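Local coordinates for protein putative C39-like peptidase (Bacillus anthracis, PDB 3ERV) that is of unknown function but, as a putative C39-like member of the papain-like clan CA, probably acts as a cysteine peptidase, at residues A[37-43]-A[193-199]; A[50-54]-A[177-181]; A[69-73]-A[96-100]; A[105-109]-A[216-220]. All coordinates share one frame. Numbering follows the deposited sequence.

Contact 1 (A[37-43]-A[193-199]); sequences VPFIQQL and RDPLKDS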
loop_
_atom_site.group_PDB
_atom_site.type_symbol
_atom_site.label_atom_id
_atom_site.label_comp_id
_atom_site.label_asym_id
_atom_site.label_seq_id
_atom_site.Cartn_x
_atom_site.Cartn_y
_atom_site.Cartn_z
ATOM N N VAL A 37 -8.181 -8.303 11.322
ATOM C CA VAL A 37 -8.191 -7.563 10.064
ATOM C C VAL A 37 -8.539 -8.616 9.000
ATOM O O VAL A 37 -7.897 -9.663 8.923
ATOM C CB VAL A 37 -6.778 -6.889 9.788
ATOM C CG1 VAL A 37 -6.656 -6.366 8.326
ATOM C CG2 VAL A 37 -6.490 -5.799 10.856
ATOM N N PRO A 38 -9.566 -8.337 8.176
ATOM C CA PRO A 38 -10.003 -9.316 7.155
ATOM C C PRO A 38 -8.881 -9.661 6.158
ATOM O O PRO A 38 -7.998 -8.873 5.927
ATOM C CB PRO A 38 -11.162 -8.583 6.424
ATOM C CG PRO A 38 -11.636 -7.580 7.331
ATOM C CD PRO A 38 -10.463 -7.170 8.273
ATOM N N PHE A 39 -8.916 -10.860 5.582
ATOM C CA PHE A 39 -7.865 -11.290 4.686
ATOM C C PHE A 39 -8.476 -11.386 3.297
ATOM O O PHE A 39 -9.476 -12.073 3.102
ATOM C CB PHE A 39 -7.249 -12.642 5.184
ATOM C CG PHE A 39 -6.479 -13.413 4.121
ATOM C CD1 PHE A 39 -5.164 -13.161 3.874
ATOM C CD2 PHE A 39 -7.110 -14.429 3.388
ATOM C CE1 PHE A 39 -4.467 -13.894 2.874
ATOM C CE2 PHE A 39 -6.429 -15.162 2.407
ATOM C CZ PHE A 39 -5.104 -14.888 2.151
ATOM N N ILE A 40 -7.861 -10.682 2.341
ATOM C CA ILE A 40 -8.213 -10.746 0.906
ATOM C C ILE A 40 -6.954 -10.950 0.024
ATOM O O ILE A 40 -5.857 -10.450 0.330
ATOM C CB ILE A 40 -8.949 -9.450 0.442
ATOM C CG1 ILE A 40 -10.039 -9.069 1.458
ATOM C CG2 ILE A 40 -9.606 -9.672 -0.966
ATOM C CD1 ILE A 40 -10.673 -7.674 1.244
ATOM N N GLN A 41 -7.128 -11.689 -1.072
ATOM C CA GLN A 41 -6.077 -11.923 -2.041
ATOM C C GLN A 41 -6.415 -11.102 -3.285
ATOM O O GLN A 41 -7.582 -11.051 -3.644
ATOM C CB GLN A 41 -6.032 -13.423 -2.397
ATOM C CG GLN A 41 -5.386 -14.290 -1.284
ATOM C CD GLN A 41 -3.926 -13.889 -0.968
ATOM O OE1 GLN A 41 -2.969 -14.498 -1.497
ATOM N NE2 GLN A 41 -3.745 -12.858 -0.091
ATOM N N GLN A 42 -5.414 -10.484 -3.941
ATOM C CA GLN A 42 -5.690 -9.752 -5.185
ATOM C C GLN A 42 -6.063 -10.689 -6.354
ATOM O O GLN A 42 -6.944 -10.354 -7.161
ATOM C CB GLN A 42 -4.528 -8.825 -5.572
ATOM C CG GLN A 42 -3.179 -9.529 -5.914
ATOM C CD GLN A 42 -2.024 -8.533 -5.994
ATOM O OE1 GLN A 42 -1.609 -7.981 -4.997
ATOM N NE2 GLN A 42 -1.517 -8.296 -7.196
ATOM N N LEU A 43 -5.401 -11.852 -6.435
ATOM C CA LEU A 43 -5.655 -12.804 -7.528
ATOM C C LEU A 43 -6.828 -13.642 -7.164
ATOM O O LEU A 43 -7.095 -13.826 -5.989
ATOM C CB LEU A 43 -4.451 -13.743 -7.761
ATOM C CG LEU A 43 -3.162 -13.051 -8.130
ATOM C CD1 LEU A 43 -1.964 -14.013 -8.023
ATOM C CD2 LEU A 43 -3.296 -12.461 -9.544
ATOM N N ARG A 193 -0.749 -8.373 6.376
ATOM C CA ARG A 193 -1.618 -9.014 5.368
ATOM C C ARG A 193 -1.038 -8.691 3.988
ATOM O O ARG A 193 -0.925 -7.520 3.596
ATOM C CB ARG A 193 -3.067 -8.493 5.460
ATOM C CG ARG A 193 -3.810 -8.927 6.699
ATOM C CD ARG A 193 -4.518 -10.269 6.565
ATOM N NE ARG A 193 -5.285 -10.443 7.798
ATOM C CZ ARG A 193 -4.919 -11.181 8.836
ATOM N NH1 ARG A 193 -3.784 -11.902 8.773
ATOM N NH2 ARG A 193 -5.704 -11.205 9.926
ATOM N N ASP A 194 -0.647 -9.729 3.262
ATOM C CA ASP A 194 -0.061 -9.573 1.944
ATOM C C ASP A 194 -1.016 -10.143 0.886
ATOM O O ASP A 194 -1.220 -11.374 0.838
ATOM C CB ASP A 194 1.263 -10.328 1.922
ATOM C CG ASP A 194 2.029 -10.118 0.647
ATOM O OD1 ASP A 194 1.404 -9.954 -0.434
ATOM O OD2 ASP A 194 3.277 -10.100 0.754
ATOM N N PRO A 195 -1.596 -9.261 0.035
ATOM C CA PRO A 195 -2.618 -9.666 -0.938
ATOM C C PRO A 195 -2.113 -10.668 -1.988
ATOM O O PRO A 195 -2.916 -11.232 -2.723
ATOM C CB PRO A 195 -3.058 -8.337 -1.604
ATOM C CG PRO A 195 -1.957 -7.356 -1.315
ATOM C CD PRO A 195 -1.243 -7.820 -0.064
ATOM N N LEU A 196 -0.801 -10.891 -2.038
ATOM C CA LEU A 196 -0.225 -11.937 -2.869
ATOM C C LEU A 196 0.209 -13.204 -2.120
ATOM O O LEU A 196 0.738 -14.117 -2.737
ATOM C CB LEU A 196 0.986 -11.412 -3.603
ATOM C CG LEU A 196 0.681 -10.651 -4.900
ATOM C CD1 LEU A 196 1.991 -10.085 -5.457
ATOM C CD2 LEU A 196 -0.001 -11.566 -5.907
ATOM N N LYS A 197 0.034 -13.276 -0.812
ATOM C CA LYS A 197 0.428 -14.496 -0.104
ATOM C C LYS A 197 -0.749 -15.131 0.598
ATOM O O LYS A 197 -1.411 -14.509 1.428
ATOM C CB LYS A 197 1.522 -14.227 0.916
ATOM C CG LYS A 197 2.825 -13.733 0.356
ATOM C CD LYS A 197 3.680 -13.134 1.488
ATOM C CE LYS A 197 5.123 -12.988 1.095
ATOM N NZ LYS A 197 5.634 -14.326 0.811
ATOM N N ASP A 198 -0.992 -16.392 0.286
ATOM C CA ASP A 198 -2.192 -17.072 0.767
ATOM C C ASP A 198 -2.102 -17.530 2.223
ATOM O O ASP A 198 -2.079 -18.735 2.501
ATOM C CB ASP A 198 -2.473 -18.275 -0.119
ATOM C CG ASP A 198 -3.934 -18.646 -0.141
ATOM O OD1 ASP A 198 -4.722 -18.051 0.639
ATOM O OD2 ASP A 198 -4.297 -19.526 -0.957
ATOM N N SER A 199 -2.084 -16.576 3.153
ATOM C CA SER A 199 -1.889 -16.921 4.564
ATOM C C SER A 199 -2.207 -15.781 5.538
ATOM O O SER A 199 -1.844 -14.616 5.296
ATOM C CB SER A 199 -0.447 -17.385 4.781
ATOM O OG SER A 199 -0.125 -17.417 6.152
HETATM O O HOH W 1 -3.347 -12.994 -4.618
#

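Contact 2 (A[50-54]-A[177-181]); sequences CEVTS and EHCVV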
loop_
_atom_site.group_PDB
_atom_site.type_symbol
_atom_site.label_atom_id
_atom_site.label_comp_id
_atom_site.label_asym_id
_atom_site.label_seq_id
_atom_site.Cartn_x
_atom_site.Cartn_y
_atom_site.Cartn_z
ATOM N N CYS A 50 -2.532 -5.081 -5.650
ATOM C CA CYS A 50 -2.034 -5.071 -4.259
ATOM C C CYS A 50 -2.447 -3.803 -3.478
ATOM O O CYS A 50 -2.860 -3.895 -2.341
ATOM C CB CYS A 50 -0.511 -5.294 -4.171
ATOM S SG CYS A 50 0.533 -4.004 -4.945
ATOM N N GLU A 51 -2.318 -2.615 -4.071
ATOM C CA GLU A 51 -2.782 -1.411 -3.345
ATOM C C GLU A 51 -4.284 -1.347 -3.041
ATOM O O GLU A 51 -4.707 -1.045 -1.889
ATOM C CB GLU A 51 -2.361 -0.147 -4.103
ATOM C CG GLU A 51 -0.880 -0.089 -4.463
ATOM C CD GLU A 51 -0.497 -0.522 -5.883
ATOM O OE1 GLU A 51 -1.270 -1.236 -6.556
ATOM O OE2 GLU A 51 0.656 -0.185 -6.316
ATOM N N VAL A 52 -5.110 -1.603 -4.048
ATOM C CA VAL A 52 -6.550 -1.527 -3.798
ATOM C C VAL A 52 -7.023 -2.684 -2.897
ATOM O O VAL A 52 -8.023 -2.557 -2.174
ATOM C CB VAL A 52 -7.422 -1.433 -5.090
ATOM C CG1 VAL A 52 -7.096 -0.146 -5.913
ATOM C CG2 VAL A 52 -7.358 -2.725 -5.979
ATOM N N THR A 53 -6.336 -3.816 -2.968
ATOM C CA THR A 53 -6.731 -4.971 -2.150
ATOM C C THR A 53 -6.393 -4.746 -0.673
ATOM O O THR A 53 -7.212 -5.092 0.188
ATOM C CB THR A 53 -6.129 -6.307 -2.691
ATOM O OG1 THR A 53 -6.547 -6.496 -4.050
ATOM C CG2 THR A 53 -6.631 -7.490 -1.885
ATOM N N SER A 54 -5.193 -4.186 -0.382
ATOM C CA SER A 54 -4.806 -3.758 0.980
ATOM C C SER A 54 -5.741 -2.663 1.535
ATOM O O SER A 54 -6.151 -2.668 2.717
ATOM C CB SER A 54 -3.365 -3.206 0.991
ATOM O OG SER A 54 -2.382 -4.210 0.621
ATOM N N GLU A 177 7.822 -3.276 -6.678
ATOM C CA GLU A 177 6.871 -2.495 -5.846
ATOM C C GLU A 177 5.751 -3.395 -5.354
ATOM O O GLU A 177 5.200 -4.186 -6.118
ATOM C CB GLU A 177 6.241 -1.321 -6.634
ATOM C CG GLU A 177 5.268 -0.425 -5.796
ATOM C CD GLU A 177 3.753 -0.674 -6.024
ATOM O OE1 GLU A 177 3.363 -1.551 -6.826
ATOM O OE2 GLU A 177 2.932 0.016 -5.360
ATOM N N HIS A 178 5.403 -3.240 -4.088
ATOM C CA HIS A 178 4.376 -4.029 -3.470
ATOM C C HIS A 178 3.604 -3.238 -2.390
ATOM O O HIS A 178 4.048 -2.173 -1.897
ATOM C CB HIS A 178 4.990 -5.311 -2.903
ATOM C CG HIS A 178 3.977 -6.374 -2.560
ATOM N ND1 HIS A 178 2.867 -6.634 -3.344
ATOM C CD2 HIS A 178 3.906 -7.237 -1.517
ATOM C CE1 HIS A 178 2.162 -7.613 -2.805
ATOM N NE2 HIS A 178 2.766 -7.993 -1.691
ATOM N N CYS A 179 2.441 -3.744 -1.999
ATOM C CA CYS A 179 1.645 -3.015 -1.008
ATOM C C CYS A 179 0.969 -4.010 -0.116
ATOM O O CYS A 179 0.386 -4.971 -0.587
ATOM C CB CYS A 179 0.623 -2.105 -1.708
ATOM S SG CYS A 179 -0.461 -1.227 -0.574
ATOM N N VAL A 180 1.055 -3.776 1.183
ATOM C CA VAL A 180 0.550 -4.716 2.191
ATOM C C VAL A 180 -0.091 -3.917 3.343
ATOM O O VAL A 180 0.032 -2.694 3.424
ATOM C CB VAL A 180 1.682 -5.702 2.742
ATOM C CG1 VAL A 180 2.428 -6.457 1.596
ATOM C CG2 VAL A 180 2.660 -4.974 3.634
ATOM N N VAL A 181 -0.786 -4.617 4.226
ATOM C CA VAL A 181 -1.362 -4.013 5.419
ATOM C C VAL A 181 -0.521 -4.421 6.599
ATOM O O VAL A 181 -0.345 -5.629 6.832
ATOM C CB VAL A 181 -2.855 -4.474 5.692
ATOM C CG1 VAL A 181 -3.458 -3.671 6.862
ATOM C CG2 VAL A 181 -3.722 -4.355 4.396
#

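Contact 3 (A[69-73]-A[96-100]); sequences MKLAN and NIYTF. With EDO (1,2-ethanediol), chain B.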
loop_
_atom_site.group_PDB
_atom_site.type_symbol
_atom_site.label_atom_id
_atom_site.label_comp_id
_atom_site.label_asym_id
_atom_site.label_seq_id
_atom_site.Cartn_x
_atom_site.Cartn_y
_atom_site.Cartn_z
ATOM N N MET A 69 -12.846 -5.051 -6.139
ATOM C CA MET A 69 -13.239 -4.746 -7.516
ATOM C C MET A 69 -13.814 -3.333 -7.640
ATOM O O MET A 69 -13.593 -2.617 -8.633
ATOM C CB MET A 69 -14.261 -5.785 -8.059
ATOM C CG MET A 69 -13.762 -7.296 -7.996
ATOM S SD MET A 69 -12.234 -7.479 -8.936
ATOM C CE MET A 69 -12.771 -6.760 -10.516
ATOM N N LYS A 70 -14.583 -2.916 -6.644
ATOM C CA LYS A 70 -15.114 -1.556 -6.680
ATOM C C LYS A 70 -13.964 -0.557 -6.544
ATOM O O LYS A 70 -13.903 0.452 -7.226
ATOM C CB LYS A 70 -16.166 -1.353 -5.566
ATOM C CG LYS A 70 -16.796 0.047 -5.572
ATOM C CD LYS A 70 -18.336 -0.067 -5.323
ATOM C CE LYS A 70 -19.065 1.285 -5.220
ATOM N NZ LYS A 70 -18.648 2.077 -4.020
ATOM N N LEU A 71 -13.017 -0.859 -5.668
ATOM C CA LEU A 71 -11.891 0.043 -5.454
ATOM C C LEU A 71 -10.990 0.097 -6.699
ATOM O O LEU A 71 -10.404 1.168 -7.033
ATOM C CB LEU A 71 -11.064 -0.383 -4.217
ATOM C CG LEU A 71 -11.861 -0.289 -2.897
ATOM C CD1 LEU A 71 -10.967 -0.746 -1.759
ATOM C CD2 LEU A 71 -12.348 1.152 -2.631
ATOM N N ALA A 72 -10.866 -1.061 -7.355
ATOM C CA ALA A 72 -10.082 -1.136 -8.583
ATOM C C ALA A 72 -10.696 -0.277 -9.701
ATOM O O ALA A 72 -9.970 0.283 -10.531
ATOM C CB ALA A 72 -9.947 -2.548 -9.040
ATOM N N ASN A 73 -12.021 -0.176 -9.748
ATOM C CA ASN A 73 -12.610 0.667 -10.744
ATOM C C ASN A 73 -12.511 2.140 -10.352
ATOM O O ASN A 73 -12.402 3.008 -11.211
ATOM C CB ASN A 73 -14.066 0.274 -10.997
ATOM C CG ASN A 73 -14.670 1.071 -12.115
ATOM O OD1 ASN A 73 -15.720 1.648 -11.969
ATOM N ND2 ASN A 73 -13.976 1.120 -13.246
ATOM N N ASN A 96 -2.472 -0.741 -16.333
ATOM C CA ASN A 96 -3.530 -1.743 -16.256
ATOM C C ASN A 96 -3.558 -2.465 -14.917
ATOM O O ASN A 96 -2.630 -3.188 -14.561
ATOM C CB ASN A 96 -3.396 -2.725 -17.421
ATOM C CG ASN A 96 -4.693 -3.450 -17.711
ATOM O OD1 ASN A 96 -5.181 -4.230 -16.868
ATOM N ND2 ASN A 96 -5.285 -3.176 -18.886
ATOM N N ILE A 97 -4.589 -2.174 -14.120
ATOM C CA ILE A 97 -4.760 -2.807 -12.823
ATOM C C ILE A 97 -5.200 -4.302 -12.919
ATOM O O ILE A 97 -4.949 -5.082 -12.006
ATOM C CB ILE A 97 -5.772 -1.989 -11.973
ATOM C CG1 ILE A 97 -5.693 -2.379 -10.477
ATOM C CG2 ILE A 97 -7.205 -2.112 -12.593
ATOM C CD1 ILE A 97 -6.343 -1.319 -9.554
ATOM N N TYR A 98 -5.805 -4.685 -14.041
ATOM C CA TYR A 98 -6.488 -5.962 -14.180
ATOM C C TYR A 98 -5.586 -7.085 -14.705
ATOM O O TYR A 98 -5.615 -8.225 -14.188
ATOM C CB TYR A 98 -7.664 -5.840 -15.168
ATOM C CG TYR A 98 -8.757 -4.927 -14.688
ATOM C CD1 TYR A 98 -9.517 -5.252 -13.560
ATOM C CD2 TYR A 98 -9.032 -3.724 -15.351
ATOM C CE1 TYR A 98 -10.513 -4.391 -13.100
ATOM C CE2 TYR A 98 -10.039 -2.875 -14.896
ATOM C CZ TYR A 98 -10.758 -3.208 -13.760
ATOM O OH TYR A 98 -11.727 -2.336 -13.313
ATOM N N THR A 99 -4.825 -6.788 -15.756
ATOM C CA THR A 99 -4.088 -7.872 -16.442
ATOM C C THR A 99 -2.598 -7.600 -16.743
ATOM O O THR A 99 -2.259 -6.571 -17.317
ATOM C CB THR A 99 -4.801 -8.352 -17.726
ATOM O OG1 THR A 99 -4.055 -9.439 -18.285
ATOM C CG2 THR A 99 -4.912 -7.236 -18.775
ATOM N N PHE A 100 -1.741 -8.573 -16.396
ATOM C CA PHE A 100 -0.302 -8.561 -16.722
ATOM C C PHE A 100 -0.130 -8.522 -18.246
ATOM O O PHE A 100 0.897 -8.120 -18.779
ATOM C CB PHE A 100 0.393 -9.808 -16.148
ATOM C CG PHE A 100 0.713 -9.721 -14.652
ATOM C CD1 PHE A 100 1.348 -8.629 -14.130
ATOM C CD2 PHE A 100 0.384 -10.751 -13.797
ATOM C CE1 PHE A 100 1.666 -8.570 -12.805
ATOM C CE2 PHE A 100 0.660 -10.673 -12.458
ATOM C CZ PHE A 100 1.321 -9.586 -11.971
HETATM C C1 EDO B . -7.318 -0.462 -15.672
HETATM O O1 EDO B . -6.208 0.105 -14.985
HETATM C C2 EDO B . -7.513 0.093 -17.055
HETATM O O2 EDO B . -6.618 -0.519 -17.984
HETATM O O HOH W 2 -13.324 -3.408 -11.273
HETATM O O HOH W 3 -11.318 0.122 -14.211
#

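Contact 4 (A[105-109]-A[216-220]); sequences YGVYH and MGSQA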
loop_
_atom_site.group_PDB
_atom_site.type_symbol
_atom_site.label_atom_id
_atom_site.label_comp_id
_atom_site.label_asym_id
_atom_site.label_seq_id
_atom_site.Cartn_x
_atom_site.Cartn_y
_atom_site.Cartn_z
ATOM N N TYR A 105 1.906 -0.456 -13.603
ATOM C CA TYR A 105 2.826 -0.420 -12.512
ATOM C C TYR A 105 2.087 -0.522 -11.150
ATOM O O TYR A 105 1.972 -1.613 -10.576
ATOM C CB TYR A 105 3.688 0.859 -12.629
ATOM C CG TYR A 105 4.608 1.066 -11.434
ATOM C CD1 TYR A 105 5.576 0.103 -11.106
ATOM C CD2 TYR A 105 4.524 2.214 -10.643
ATOM C CE1 TYR A 105 6.422 0.271 -10.014
ATOM C CE2 TYR A 105 5.362 2.389 -9.537
ATOM C CZ TYR A 105 6.332 1.393 -9.255
ATOM O OH TYR A 105 7.210 1.511 -8.206
ATOM N N GLY A 106 1.527 0.598 -10.672
ATOM C CA GLY A 106 0.895 0.628 -9.338
ATOM C C GLY A 106 0.500 2.066 -9.096
ATOM O O GLY A 106 0.450 2.877 -10.038
ATOM N N VAL A 107 0.250 2.399 -7.840
ATOM C CA VAL A 107 -0.239 3.720 -7.493
ATOM C C VAL A 107 0.390 4.052 -6.151
ATOM O O VAL A 107 0.616 3.163 -5.331
ATOM C CB VAL A 107 -1.800 3.762 -7.416
ATOM C CG1 VAL A 107 -2.290 2.803 -6.324
ATOM C CG2 VAL A 107 -2.281 5.180 -7.112
ATOM N N TYR A 108 0.706 5.321 -5.930
ATOM C CA TYR A 108 1.374 5.715 -4.703
ATOM C C TYR A 108 0.360 6.304 -3.707
ATOM O O TYR A 108 -0.844 6.265 -3.922
ATOM C CB TYR A 108 2.545 6.660 -5.008
ATOM C CG TYR A 108 3.807 5.950 -5.501
ATOM C CD1 TYR A 108 3.854 4.549 -5.562
ATOM C CD2 TYR A 108 4.979 6.674 -5.865
ATOM C CE1 TYR A 108 4.990 3.874 -5.988
ATOM C CE2 TYR A 108 6.144 5.996 -6.291
ATOM C CZ TYR A 108 6.136 4.579 -6.342
ATOM O OH TYR A 108 7.251 3.833 -6.757
ATOM N N HIS A 109 0.857 6.849 -2.606
ATOM C CA HIS A 109 0.013 7.214 -1.503
ATOM C C HIS A 109 -1.039 8.320 -1.812
ATOM O O HIS A 109 -2.136 8.288 -1.273
ATOM C CB HIS A 109 0.888 7.607 -0.300
ATOM C CG HIS A 109 1.549 8.942 -0.458
ATOM N ND1 HIS A 109 0.995 10.108 0.037
ATOM C CD2 HIS A 109 2.695 9.306 -1.085
ATOM C CE1 HIS A 109 1.780 11.134 -0.270
ATOM N NE2 HIS A 109 2.820 10.671 -0.947
ATOM N N MET A 216 11.154 3.095 -0.055
ATOM C CA MET A 216 10.069 3.408 -0.992
ATOM C C MET A 216 9.331 4.713 -0.717
ATOM O O MET A 216 8.341 4.995 -1.375
ATOM C CB MET A 216 9.056 2.256 -1.093
ATOM C CG MET A 216 9.590 1.020 -1.818
ATOM S SD MET A 216 10.010 1.290 -3.559
ATOM C CE MET A 216 8.431 1.795 -4.278
ATOM N N GLY A 217 9.786 5.520 0.244
ATOM C CA GLY A 217 9.237 6.854 0.369
ATOM C C GLY A 217 8.454 7.045 1.656
ATOM O O GLY A 217 7.746 8.036 1.814
ATOM N N SER A 218 8.565 6.090 2.567
ATOM C CA SER A 218 7.780 6.125 3.811
ATOM C C SER A 218 6.256 6.311 3.570
ATOM O O SER A 218 5.592 7.029 4.320
ATOM C CB SER A 218 8.310 7.244 4.719
ATOM O OG SER A 218 9.534 6.841 5.319
ATOM N N GLN A 219 5.727 5.684 2.518
ATOM C CA GLN A 219 4.345 5.911 2.119
ATOM C C GLN A 219 3.383 5.053 2.952
ATOM O O GLN A 219 3.563 3.830 3.048
ATOM C CB GLN A 219 4.144 5.625 0.663
ATOM C CG GLN A 219 5.245 6.117 -0.291
ATOM C CD GLN A 219 4.792 5.919 -1.727
ATOM O OE1 GLN A 219 3.626 6.153 -2.021
ATOM N NE2 GLN A 219 5.684 5.459 -2.617
ATOM N N ALA A 220 2.373 5.688 3.551
ATOM C CA ALA A 220 1.440 4.951 4.429
ATOM C C ALA A 220 0.120 5.635 4.591
ATOM O O ALA A 220 0.059 6.843 4.701
ATOM C CB ALA A 220 2.043 4.720 5.784
#

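Contact 1 (A[37-43]-A[193-199])
Two loops of the papain-like peptidase fold lie side by side here. One is 37-43, ahead of helix 50-61. The other is 193-199, which leaves strand 189-193 and makes a type I turn from Asp194 to Lys197. Val37 offers its carbonyl to Arg193: both NE and NH2 donate to Val37 O at 2.9 Å. Phe39 reaches across with its side chain. Arg193 CD meets the ring edge, as do Lys197 O, 3.4 Å from Phe39 CE1, and Asp198 OD1, 3.5 Å from Phe39 CZ. Ile40 O receives a CA-H...O contact from Pro195 CA at 3.6 Å. Gln41 folds its amide over the turn. Its NE2 donates to Asp194 O at 3.1 Å and also to Ile40 O within its own loop. The CA-to-CB bond of Asp194 points away from 37-43. OD1 accepts from Leu196 N in an Asx turn and from His178, consistent with the third member of a Cys-His-Asp triad. Gln42 N then donates to Pro195 O at 2.9 Å. The Gln42 side chain packs on Cys50, a position consistent with the oxyanion-hole glutamine of papain-like peptidases; its NE2 makes a weak hydrogen bond to Asp47. Leu43 CD1 touches Leu196 CD2 at 3.8 Å. A water accepts from Leu43 N at 3.0 Å and donates to Pro195 O at 2.6 Å.

Contact 2 (A[50-54]-A[177-181])
Glu177 opens strand 177-181 with an acid pair. Its OE2 lies 2.5 Å from Glu51 OE2, so close that one of the two groups probably holds a proton. Glu51 OE2 also accepts a hydrogen bond from Val107 N. His178 comes next. Its CA-to-CB bond leads away from the helix, yet its ring bends back, and ND1 comes to 3.7 Å from Cys50 CB and 3.9 Å from Cys50 SG. On its other side, His178 NE2 is hydrogen-bonded to Asp194. This is the layout of the papain-like fold: a cysteine at the start of a buried helix faces a histidine on a strand of the sheet. The order Cys50, His178, Asp194 is consistent with a catalytic triad. Helix 50-54 and the strand run almost parallel, at 7° and 7.0 Å between the axes of these short segments. The CA-to-CB bond of Cys179 points toward the helix. Its CB packs on Cys50 SG at 3.8 Å, its SG sits 3.6 Å from Glu51 CA, and its backbone N is 3.5 Å from Cys50 SG. Cys179 O lies 3.1 Å from Ser54 OG. The CA-to-CB bond of Val180 points away from the helix, and its side chain touches Ile192 of strand 189-193; its CA still approaches Ser54 OG at 3.4 Å. Val181 CG2 closes against Ser54, 3.6 Å from CB and 3.4 Å from O.

Contact 3 (A[69-73]-A[96-100])
Water carries the polar part of this contact. The hydroxyl of Tyr98 reaches helix 69-73 through two separate molecules. One lies 2.8 Å from Tyr98 OH and donates to Met69 O, also at 2.8 Å. The other lies 2.6 Å from Tyr98 OH and accepts from Asn73 ND2 at 3.0 Å. The direct contacts are apolar and few. Ala72 CB meets Ile97 CD1 at 3.8 Å. Met69 curls its side chain over so that CE sits at the edge of the Tyr98 ring, 4.2 Å from CE1. Together the segments bury only 189 Å². A 1,2-ethanediol, probably from the crystallisation liquor, accepts from Ile97 N at its O1, 2.9 Å away. The loop is also anchored by Arg48, which donates to the carbonyls of Asn96 and Thr99. Its bend is shaped from within: Asn96 OD1 accepts from Tyr98 N at 2.9 Å and from Thr99 N at 2.8 Å, the geometry of an Asx turn extended into an Asx motif. Ile97 and Ala72 both continue inward to Val52 of helix 50-61. The arrangement is helix-on-loop packing: helix 68-74 rests against the loop between strand 93-94 and helix 109-119, beside helix 50-61 of the papain-like fold.

Contact 4 (A[105-109]-A[216-220])
One hydrogen bond joins the segments: His109 N donates to Gln219 OE1 at 2.9 Å. Tyr108 holds the N-cap position, so His109 begins helix 109-119. The same Gln219 amide donates from NE2 to Met216 O at 3.0 Å, inside its own loop. That loop follows helix 206-215, which ends in a Schellman motif with Gly217 at C-prime. Two tyrosine hydroxyls, Tyr105 OH and Tyr108 OH, are hydrogen-bonded to each other at 2.7 Å. Ring contacts come next. Gln219 NE2 lies over one face of the Tyr108 ring, while the edge of the His109 ring turns to Gln219 OE1, 3.4 Å from CD2. His109 ND1 is hydrogen-bonded to Asp126 OD2. The remaining contact is packing: Met216 CE sits 3.4 Å from Tyr108 OH and 4.1 Å from Tyr105 OH. A buried neutral amide thus uses both its ends, and its orientation is set: oxygen to the start of one helix, nitrogen to the carbonyl just past the end of another.

How the contacts relate
From the N terminus, segment 37-43 opens contact 1, which closes late in the chain at 193-199. Contact 2 starts at helix 50-61, closes at strand 177-185 and falls wholly within that span. Contact 3 is shorter still, 69-73 with 96-100, and falls within both. Contact 4 begins at 105-109 and closes last, at 216-220, so it crosses contacts 1 and 2 and follows contact 3. Contact 2 is the hub. It meets contact 1 through Asp194 and His178, contact 3 through Val52, and contact 4 through Glu51 and Val107. The helical part is thereby tied to the antiparallel sheet around the probable active site.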